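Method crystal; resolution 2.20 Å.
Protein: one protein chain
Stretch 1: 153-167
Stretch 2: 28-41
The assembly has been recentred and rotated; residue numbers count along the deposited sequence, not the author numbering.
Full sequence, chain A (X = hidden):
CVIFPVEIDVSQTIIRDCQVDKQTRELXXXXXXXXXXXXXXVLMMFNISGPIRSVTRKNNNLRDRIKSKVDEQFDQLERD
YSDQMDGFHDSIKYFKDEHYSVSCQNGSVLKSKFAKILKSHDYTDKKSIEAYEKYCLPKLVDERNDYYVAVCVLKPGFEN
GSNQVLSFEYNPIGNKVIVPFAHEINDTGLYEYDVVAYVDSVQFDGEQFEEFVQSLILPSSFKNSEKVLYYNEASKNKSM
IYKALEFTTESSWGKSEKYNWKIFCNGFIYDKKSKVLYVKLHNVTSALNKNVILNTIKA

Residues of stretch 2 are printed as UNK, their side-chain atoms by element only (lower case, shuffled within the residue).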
ATOM      1  N   VAL A 153      -2.434 -24.570  11.334  1.00 36.41           N
ATOM      2  CA  VAL A 153      -2.536 -25.485  10.192  1.00 45.08           C
ATOM      3  C   VAL A 153      -2.829 -24.741   8.908  1.00 40.57           C
ATOM      4  O   VAL A 153      -3.667 -23.865   8.876  1.00 31.74           O
ATOM      5  CB  VAL A 153      -3.640 -26.578  10.359  1.00 32.16           C
ATOM      6  CG1 VAL A 153      -3.589 -27.528   9.153  1.00 21.91           C
ATOM      7  CG2 VAL A 153      -3.442 -27.380  11.664  1.00 25.39           C
ATOM      8  N   LEU A 154      -2.089 -25.067   7.855  1.00 36.00           N
ATOM      9  CA  LEU A 154      -2.302 -24.413   6.591  1.00 36.68           C
ATOM     10  C   LEU A 154      -2.752 -25.461   5.597  1.00 49.36           C
ATOM     11  O   LEU A 154      -1.980 -26.349   5.256  1.00 31.28           O
ATOM     12  CB  LEU A 154      -1.006 -23.756   6.109  1.00 31.76           C
ATOM     13  CG  LEU A 154      -1.141 -22.891   4.851  1.00 49.08           C
ATOM     14  CD1 LEU A 154      -2.117 -21.776   5.158  1.00 25.94           C
ATOM     15  CD2 LEU A 154       0.239 -22.281   4.441  1.00 35.77           C
ATOM     16  N   LYS A 155      -4.011 -25.369   5.161  1.00 55.51           N
ATOM     17  CA  LYS A 155      -4.550 -26.298   4.174  1.00 49.07           C
ATOM     18  C   LYS A 155      -3.637 -26.203   2.960  1.00 50.32           C
ATOM     19  O   LYS A 155      -3.206 -25.118   2.613  1.00 50.43           O
ATOM     20  CB  LYS A 155      -5.991 -25.907   3.801  1.00 52.43           C
ATOM     21  CG  LYS A 155      -7.021 -26.047   4.947  1.00 84.75           C
ATOM     22  CD  LYS A 155      -8.492 -25.779   4.508  1.00 87.21           C
ATOM     23  CE  LYS A 155      -9.498 -26.036   5.652  1.00 90.67           C
ATOM     24  NZ  LYS A 155     -10.936 -25.862   5.249  1.00 86.92           N
ATOM     25  N   PRO A 156      -3.341 -27.334   2.299  1.00 54.79           N
ATOM     26  CA  PRO A 156      -2.487 -27.529   1.112  1.00 62.18           C
ATOM     27  C   PRO A 156      -2.763 -26.869  -0.245  1.00 70.93           C
ATOM     28  O   PRO A 156      -1.828 -26.698  -1.057  1.00 76.02           O
ATOM     29  CB  PRO A 156      -2.449 -29.048   0.975  1.00 56.67           C
ATOM     30  CG  PRO A 156      -3.806 -29.424   1.440  1.00 47.55           C
ATOM     31  CD  PRO A 156      -3.841 -28.646   2.739  1.00 54.47           C
ATOM     32  N   GLY A 157      -4.014 -26.522  -0.527  1.00 44.87           N
ATOM     33  CA  GLY A 157      -4.264 -25.907  -1.817  1.00 48.36           C
ATOM     34  C   GLY A 157      -3.908 -24.431  -1.967  1.00 57.75           C
ATOM     35  O   GLY A 157      -4.059 -23.902  -3.058  1.00 69.81           O
ATOM     36  N   PHE A 158      -3.428 -23.775  -0.907  1.00 58.61           N
ATOM     37  CA  PHE A 158      -3.098 -22.333  -0.932  1.00 49.86           C
ATOM     38  C   PHE A 158      -2.333 -21.845  -2.162  1.00 51.21           C
ATOM     39  O   PHE A 158      -1.589 -22.592  -2.805  1.00 50.74           O
ATOM     40  CB  PHE A 158      -2.320 -21.936   0.348  1.00 51.13           C
ATOM     41  CG  PHE A 158      -0.872 -22.403   0.377  1.00 41.17           C
ATOM     42  CD1 PHE A 158      -0.534 -23.664   0.851  1.00 38.80           C
ATOM     43  CD2 PHE A 158       0.143 -21.581  -0.090  1.00 45.98           C
ATOM     44  CE1 PHE A 158       0.781 -24.098   0.862  1.00 52.53           C
ATOM     45  CE2 PHE A 158       1.487 -22.018  -0.080  1.00 42.07           C
ATOM     46  CZ  PHE A 158       1.797 -23.266   0.390  1.00 38.97           C
ATOM     47  N   GLU A 159      -2.506 -20.574  -2.490  1.00 51.12           N
ATOM     48  CA  GLU A 159      -1.796 -20.042  -3.631  1.00 49.81           C
ATOM     49  C   GLU A 159      -0.394 -19.513  -3.262  1.00 63.17           C
ATOM     50  O   GLU A 159      -0.223 -18.657  -2.376  1.00 73.17           O
ATOM     51  CB  GLU A 159      -2.642 -18.961  -4.302  1.00 60.72           C
ATOM     52  CG  GLU A 159      -3.029 -19.306  -5.733  1.00 68.52           C
ATOM     53  CD  GLU A 159      -1.804 -19.474  -6.645  1.00100.00           C
ATOM     54  OE1 GLU A 159      -0.654 -19.299  -6.160  1.00100.00           O
ATOM     55  OE2 GLU A 159      -1.990 -19.780  -7.851  1.00100.00           O
ATOM     56  N   ASN A 160       0.598 -20.070  -3.948  1.00 60.21           N
ATOM     57  CA  ASN A 160       2.013 -19.734  -3.802  1.00 51.80           C
ATOM     58  C   ASN A 160       2.296 -18.285  -3.360  1.00 58.26           C
ATOM     59  O   ASN A 160       2.865 -18.027  -2.295  1.00 67.54           O
ATOM     60  CB  ASN A 160       2.696 -19.985  -5.148  1.00 58.11           C
ATOM     61  CG  ASN A 160       4.171 -20.314  -5.007  1.00 74.11           C
ATOM     62  OD1 ASN A 160       4.557 -21.274  -4.332  1.00 51.69           O
ATOM     63  ND2 ASN A 160       5.003 -19.532  -5.659  1.00 93.24           N
ATOM     64  N   GLY A 161       1.896 -17.335  -4.187  1.00 43.80           N
ATOM     65  CA  GLY A 161       2.150 -15.951  -3.858  1.00 37.13           C
ATOM     66  C   GLY A 161       1.386 -15.281  -2.731  1.00 44.88           C
ATOM     67  O   GLY A 161       1.546 -14.095  -2.548  1.00 37.25           O
ATOM     68  N   SER A 162       0.561 -16.010  -1.992  1.00 42.78           N
ATOM     69  CA  SER A 162      -0.173 -15.451  -0.865  1.00 41.05           C
ATOM     70  C   SER A 162       0.607 -15.259   0.446  1.00 34.12           C
ATOM     71  O   SER A 162       1.556 -15.988   0.706  1.00 57.59           O
ATOM     72  CB  SER A 162      -1.360 -16.376  -0.485  1.00 34.85           C
ATOM     73  OG  SER A 162      -2.405 -16.327  -1.419  1.00 53.06           O
ATOM     74  N   ASN A 163       0.179 -14.281   1.257  1.00 29.98           N
ATOM     75  CA  ASN A 163       0.691 -14.146   2.616  1.00 33.67           C
ATOM     76  C   ASN A 163      -0.205 -15.124   3.386  1.00 41.05           C
ATOM     77  O   ASN A 163      -1.435 -15.211   3.086  1.00 32.74           O
ATOM     78  CB  ASN A 163       0.452 -12.758   3.210  1.00 36.01           C
ATOM     79  CG  ASN A 163       1.446 -11.716   2.696  1.00 40.88           C
ATOM     80  OD1 ASN A 163       2.654 -11.887   2.793  1.00 48.76           O
ATOM     81  ND2 ASN A 163       0.925 -10.635   2.165  1.00 42.03           N
ATOM     82  N   GLN A 164       0.386 -15.866   4.339  1.00 39.15           N
ATOM     83  CA  GLN A 164      -0.366 -16.812   5.162  1.00 26.91           C
ATOM     84  C   GLN A 164      -0.454 -16.063   6.471  1.00 28.60           C
ATOM     85  O   GLN A 164       0.575 -15.680   7.007  1.00 27.78           O
ATOM     86  CB  GLN A 164       0.370 -18.121   5.365  1.00 23.12           C
ATOM     87  CG  GLN A 164       1.152 -18.601   4.151  1.00 29.08           C
ATOM     88  CD  GLN A 164       0.326 -18.655   2.922  1.00 54.96           C
ATOM     89  OE1 GLN A 164      -0.897 -18.826   2.990  1.00 60.13           O
ATOM     90  NE2 GLN A 164       0.979 -18.536   1.770  1.00 52.28           N
ATOM     91  N   VAL A 165      -1.665 -15.859   7.001  1.00 25.17           N
ATOM     92  CA  VAL A 165      -1.804 -15.027   8.184  1.00 20.63           C
ATOM     93  C   VAL A 165      -2.606 -15.644   9.333  1.00 32.18           C
ATOM     94  O   VAL A 165      -3.314 -16.649   9.161  1.00 34.09           O
ATOM     95  CB  VAL A 165      -2.422 -13.659   7.762  1.00 23.26           C
ATOM     96  CG1 VAL A 165      -1.740 -13.148   6.468  1.00 27.66           C
ATOM     97  CG2 VAL A 165      -3.938 -13.826   7.431  1.00 29.76           C
ATOM     98  N   LEU A 166      -2.431 -15.082  10.528  1.00 26.37           N
ATOM     99  CA  LEU A 166      -3.163 -15.563  11.697  1.00 32.97           C
ATOM    100  C   LEU A 166      -3.031 -14.500  12.742  1.00 37.69           C
ATOM    101  O   LEU A 166      -2.112 -13.702  12.692  1.00 29.84           O
ATOM    102  CB  LEU A 166      -2.608 -16.873  12.250  1.00 27.46           C
ATOM    103  CG  LEU A 166      -1.211 -16.867  12.920  1.00 39.11           C
ATOM    104  CD1 LEU A 166      -1.325 -16.616  14.402  1.00 33.07           C
ATOM    105  CD2 LEU A 166      -0.549 -18.221  12.759  1.00 28.05           C
ATOM    106  N   SER A 167      -3.990 -14.469  13.659  1.00 31.20           N
ATOM    107  CA  SER A 167      -3.966 -13.551  14.772  1.00 28.36           C
ATOM    108  C   SER A 167      -4.897 -14.098  15.852  1.00 35.08           C
ATOM    109  O   SER A 167      -5.905 -14.705  15.553  1.00 32.53           O
ATOM    110  CB  SER A 167      -4.376 -12.136  14.342  1.00 25.76           C
ATOM    111  OG  SER A 167      -5.602 -12.129  13.627  1.00 46.56           O
ATOM    112  N   UNK A  28      -0.116 -11.325  16.175  1.00 31.30           N
ATOM    113  CA  UNK A  28      -0.400 -11.263  14.761  1.00 32.96           C
ATOM    114  C   UNK A  28       0.881 -11.868  14.193  1.00 33.18           C
ATOM    115  O   UNK A  28       2.031 -11.488  14.563  1.00 25.99           O
ATOM    116  c   UNK A  28      -0.645  -9.820  14.251  1.00 19.64           C
ATOM    117  c   UNK A  28      -0.679  -9.833  12.713  1.00 22.87           C
ATOM    118  c   UNK A  28      -2.012  -9.340  14.684  1.00 18.80           C
ATOM    119  N   UNK A  29       0.693 -12.854  13.327  1.00 30.62           N
ATOM    120  CA  UNK A  29       1.831 -13.580  12.825  1.00 25.34           C
ATOM    121  C   UNK A  29       1.496 -13.812  11.354  1.00 34.00           C
ATOM    122  O   UNK A  29       0.452 -14.412  11.039  1.00 27.67           O
ATOM    123  o   UNK A  29       6.819 -17.631  12.133  1.00 26.34           O
ATOM    124  c   UNK A  29       1.971 -14.926  13.606  1.00 21.85           C
ATOM    125  c   UNK A  29       4.370 -15.677  14.208  1.00 20.77           C
ATOM    126  c   UNK A  29       5.607 -16.320  13.864  1.00 20.51           C
ATOM    127  c   UNK A  29       3.278 -15.682  13.310  1.00 39.93           C
ATOM    128  c   UNK A  29       5.691 -16.966  12.599  1.00 28.37           C
ATOM    129  c   UNK A  29       4.606 -16.957  11.753  1.00 27.35           C
ATOM    130  c   UNK A  29       3.432 -16.330  12.106  1.00 22.60           C
ATOM    131  N   UNK A  30       2.392 -13.330  10.484  1.00 31.15           N
ATOM    132  CA  UNK A  30       2.239 -13.390   9.034  1.00 23.18           C
ATOM    133  C   UNK A  30       3.539 -13.900   8.405  1.00 43.31           C
ATOM    134  O   UNK A  30       4.675 -13.486   8.805  1.00 28.80           O
ATOM    135  c   UNK A  30       2.024 -11.943   8.435  1.00 28.50           C
ATOM    136  c   UNK A  30       0.969  -9.887   9.433  1.00 23.09           C
ATOM    137  c   UNK A  30       0.723 -11.345   8.895  1.00 20.79           C
ATOM    138  c   UNK A  30       2.020 -11.947   6.911  1.00 27.97           C
ATOM    139  N   UNK A  31       3.399 -14.810   7.440  1.00 23.50           N
ATOM    140  CA  UNK A  31       4.609 -15.257   6.727  1.00 29.91           C
ATOM    141  C   UNK A  31       4.268 -15.630   5.297  1.00 34.81           C
ATOM    142  O   UNK A  31       3.107 -15.552   4.895  1.00 40.30           O
ATOM    143  o   UNK A  31       3.506 -17.894   6.781  1.00 30.37           O
ATOM    144  c   UNK A  31       4.546 -17.742   7.442  1.00 26.16           C
ATOM    145  n   UNK A  31       5.039 -18.699   8.229  1.00 17.28           N
ATOM    146  c   UNK A  31       5.334 -16.429   7.435  1.00 34.16           C
ATOM    147  N   UNK A  32       5.278 -16.007   4.524  1.00 29.39           N
ATOM    148  CA  UNK A  32       5.042 -16.401   3.145  1.00 33.87           C
ATOM    149  C   UNK A  32       5.706 -17.696   2.760  1.00 28.92           C
ATOM    150  O   UNK A  32       6.939 -17.776   2.660  1.00 36.28           O
ATOM    151  c   UNK A  32       5.455 -15.274   2.202  1.00 34.28           C
ATOM    152  c   UNK A  32       4.544 -13.063   0.483  1.00 54.55           C
ATOM    153  c   UNK A  32       5.328 -14.244  -0.095  1.00 48.96           C
ATOM    154  c   UNK A  32       5.082 -15.498   0.742  1.00 55.87           C
ATOM    155  n   UNK A  32       4.671 -11.831  -0.313  1.00 33.80           N
ATOM    156  N   UNK A  33       4.894 -18.716   2.527  1.00 32.32           N
ATOM    157  CA  UNK A  33       5.406 -20.057   2.156  1.00 31.10           C
ATOM    158  C   UNK A  33       5.505 -20.296   0.646  1.00 40.76           C
ATOM    159  O   UNK A  33       4.581 -20.029  -0.102  1.00 57.10           O
ATOM    160  c   UNK A  33       4.535 -21.163   2.839  1.00 41.84           C
ATOM    161  c   UNK A  33       4.933 -22.589   2.338  1.00 29.11           C
ATOM    162  c   UNK A  33       3.864 -21.947   5.210  1.00 53.53           C
ATOM    163  c   UNK A  33       4.717 -21.035   4.357  1.00 35.28           C
ATOM    164  N   UNK A  34       6.650 -20.813   0.222  1.00 40.51           N
ATOM    165  CA  UNK A  34       6.974 -21.055  -1.187  1.00 41.79           C
ATOM    166  C   UNK A  34       6.619 -22.365  -1.912  1.00 64.09           C
ATOM    167  O   UNK A  34       6.671 -22.395  -3.145  1.00 83.68           O
ATOM    168  c   UNK A  34       8.467 -20.822  -1.384  1.00 49.19           C
ATOM    169  c   UNK A  34       8.873 -19.369  -1.503  1.00 53.22           C
ATOM    170  s   UNK A  34       8.135 -18.616  -2.963  1.00 61.62           S
ATOM    171  c   UNK A  34       8.657 -19.809  -4.345  1.00 36.18           C
ATOM    172  N   UNK A  35       6.272 -23.434  -1.201  1.00 55.48           N
ATOM    173  CA  UNK A  35       5.960 -24.716  -1.876  1.00 62.85           C
ATOM    174  C   UNK A  35       4.640 -24.823  -2.665  1.00 62.32           C
ATOM    175  O   UNK A  35       3.611 -24.277  -2.263  1.00 49.33           O
ATOM    176  n   UNK A  35       7.969 -27.045  -0.149  1.00 66.75           N
ATOM    177  o   UNK A  35       7.787 -24.873   0.420  1.00 59.67           O
ATOM    178  c   UNK A  35       7.332 -25.884  -0.137  1.00 64.93           C
ATOM    179  c   UNK A  35       6.010 -25.837  -0.848  1.00 62.41           C
ATOM    180  N   UNK A  36       4.684 -25.535  -3.794  1.00 71.95           N
ATOM    181  CA  UNK A  36       3.490 -25.733  -4.643  1.00 83.52           C
ATOM    182  C   UNK A  36       3.001 -27.174  -4.625  1.00 84.07           C
ATOM    183  O   UNK A  36       1.806 -27.428  -4.797  1.00 97.00           O
ATOM    184  c   UNK A  36       3.716 -25.384  -6.152  1.00 72.38           C
ATOM    185  c   UNK A  36       3.907 -23.893  -6.354  1.00 45.77           C
ATOM    186  o   UNK A  36       4.832 -26.126  -6.660  1.00 63.37           O
ATOM    187  N   UNK A  37       3.928 -28.110  -4.445  1.00 67.22           N
ATOM    188  CA  UNK A  37       3.590 -29.529  -4.407  1.00 76.42           C
ATOM    189  C   UNK A  37       2.562 -29.792  -3.294  1.00 76.31           C
ATOM    190  O   UNK A  37       1.360 -29.844  -3.550  1.00 84.63           O
ATOM    191  c   UNK A  37       4.862 -30.374  -4.176  1.00 90.64           C
ATOM    192  c   UNK A  37       5.625 -30.109  -2.850  1.00 85.43           C
ATOM    193  n   UNK A  37       7.417 -28.727  -1.925  1.00 49.55           N
ATOM    194  o   UNK A  37       6.153 -27.881  -3.602  1.00 68.16           O
ATOM    195  c   UNK A  37       6.428 -28.807  -2.831  1.00 84.97           C
ATOM    196  N   UNK A  38       3.066 -29.930  -2.067  1.00 84.41           N
ATOM    197  CA  UNK A  38       2.297 -30.173  -0.847  1.00 80.94           C
ATOM    198  C   UNK A  38       0.881 -30.714  -0.989  1.00 77.77           C
ATOM    199  O   UNK A  38      -0.036 -30.018  -1.434  1.00 75.33           O
ATOM    200  c   UNK A  38       4.400 -29.362   1.210  1.00 59.61           C
ATOM    201  c   UNK A  38       2.265 -28.902   0.004  1.00 87.06           C
ATOM    202  c   UNK A  38       3.622 -28.331   0.410  1.00 79.43           C
ATOM    203  c   UNK A  38       3.402 -27.045   1.198  1.00 66.97           C
ATOM    204  N   UNK A  39       0.715 -31.967  -0.583  1.00 71.68           N
ATOM    205  CA  UNK A  39      -0.591 -32.622  -0.620  1.00 69.49           C
ATOM    206  C   UNK A  39      -1.188 -32.658   0.801  1.00 62.70           C
ATOM    207  O   UNK A  39      -2.389 -32.850   0.969  1.00 63.88           O
ATOM    208  c   UNK A  39      -0.464 -34.051  -1.194  1.00 49.38           C
ATOM    209  c   UNK A  39       0.088 -33.998  -2.615  1.00 49.51           C
ATOM    210  o   UNK A  39       0.442 -34.804  -0.385  1.00 52.98           O
ATOM    211  N   UNK A  40      -0.347 -32.458   1.811  1.00 60.81           N
ATOM    212  CA  UNK A  40      -0.800 -32.427   3.219  1.00 57.29           C
ATOM    213  C   UNK A  40      -0.604 -31.036   3.833  1.00 50.75           C
ATOM    214  O   UNK A  40       0.100 -30.203   3.282  1.00 46.25           O
ATOM    215  c   UNK A  40      -0.070 -37.357   3.619  1.00 44.66           C
ATOM    216  c   UNK A  40      -0.059 -33.491   4.028  1.00 46.98           C
ATOM    217  n   UNK A  40       0.751 -38.429   4.255  1.00 67.28           N
ATOM    218  c   UNK A  40      -0.422 -34.883   3.513  1.00 52.90           C
ATOM    219  c   UNK A  40       0.412 -35.989   4.128  1.00 51.66           C
ATOM    220  N   UNK A  41      -1.259 -30.753   4.962  1.00 50.47           N
ATOM    221  CA  UNK A  41      -1.063 -29.419   5.531  1.00 45.62           C
ATOM    222  C   UNK A  41       0.327 -29.129   6.132  1.00 54.21           C
ATOM    223  O   UNK A  41       1.145 -30.037   6.421  1.00 33.86           O
ATOM    224  c   UNK A  41      -2.201 -31.534   5.789  1.00 39.01           C
ATOM    225  c   UNK A  41      -2.161 -29.336   6.588  1.00 45.67           C
ATOM    226  c   UNK A  41      -3.177 -30.487   6.143  1.00 49.57           C
TER
HETATM  227  O   HOH W   1       4.176 -12.547  -2.898  1.00 39.44           O

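Position 28 carries three carbons, one bearing the other two, packed on CB of Ser167: a beta-branched valine. Val28 CG2 lies 3.7 Å from Ser167 CB, a non-hydrogen-bonded pair.

Position 29 has one carbon, then a six-carbon ring bearing an oxygen, so it is tyrosine. Tyr29 N donates to Leu166 O at 3.0 Å, nearly straight; the return bond, Leu166 N to Tyr29 O, also 3.0 Å, is bent and weak. Tyr29 CB meets Leu166 CD1 at 3.8 Å while the ring leads away.

Position 30 shows four carbons forked at the first, one arm two carbons long, against Val165: isoleucine. Ile30 CG1 sits 3.9 Å from Val165 CG1.

At 31, two carbons end in one oxygen and one nitrogen beside Gln164, which fits asparagine. Asn31 N to Gln164 O (3.0 Å) and Gln164 N to Asn31 O (2.8 Å) form a well-aligned pair of bonds.

Position 32 runs four carbons in a row to a nitrogen, passing the Asn163 side chain: lysine. A water accepts from Lys32 NZ (2.7 Å) and donates to Gly161 O (3.1 Å).

Position 33 again has four carbons forked at the first, pointing toward stretch 1 between Leu154 and Phe158. It is isoleucine; Ile33 CD1 reaches Leu154 CD2 at 3.7 Å and Ile33 CG2 reaches Phe158 CZ at 3.8 Å.

Position 34, an unbranched chain of two carbons, sulfur and carbon, approaches Asn160 with its end: methionine.

Position 35 has two carbons with one oxygen and one nitrogen, directed away: asparagine. Its backbone serves instead, Asn35 O lying 3.4 Å from Phe158 CZ.

Position 36, one carbon carrying an oxygen and a carbon near Asn160, is threonine. Position 37, three carbons ending in oxygen and nitrogen without touching stretch 1, is glutamine.

Position 38 has four carbons forked at the second, at the edge of the Phe158 ring: leucine, with Leu38 CD1 4.0 Å from Phe158 CE1.

Position 39, one carbon bearing oxygen and carbon, points away: threonine. Position 40, four carbons and a terminal nitrogen, also points away: lysine. Both offer backbone oxygens to Pro156.

Position 41 closes three carbons onto its backbone nitrogen, against Val153: proline. Pro41 CB lies 3.4 Å from Val153 CG1.

Two rules emerge. Antiparallel pairing sets the register from 28 to 31, with residues alternating between sheet faces; beyond it, Ile33, Leu38 and Pro41 supply apolar packing against the turn, whose Phe158 contacts both Ile33 and Leu38.

Stretch 2 (28-41) VYINKIMNTQLTKP
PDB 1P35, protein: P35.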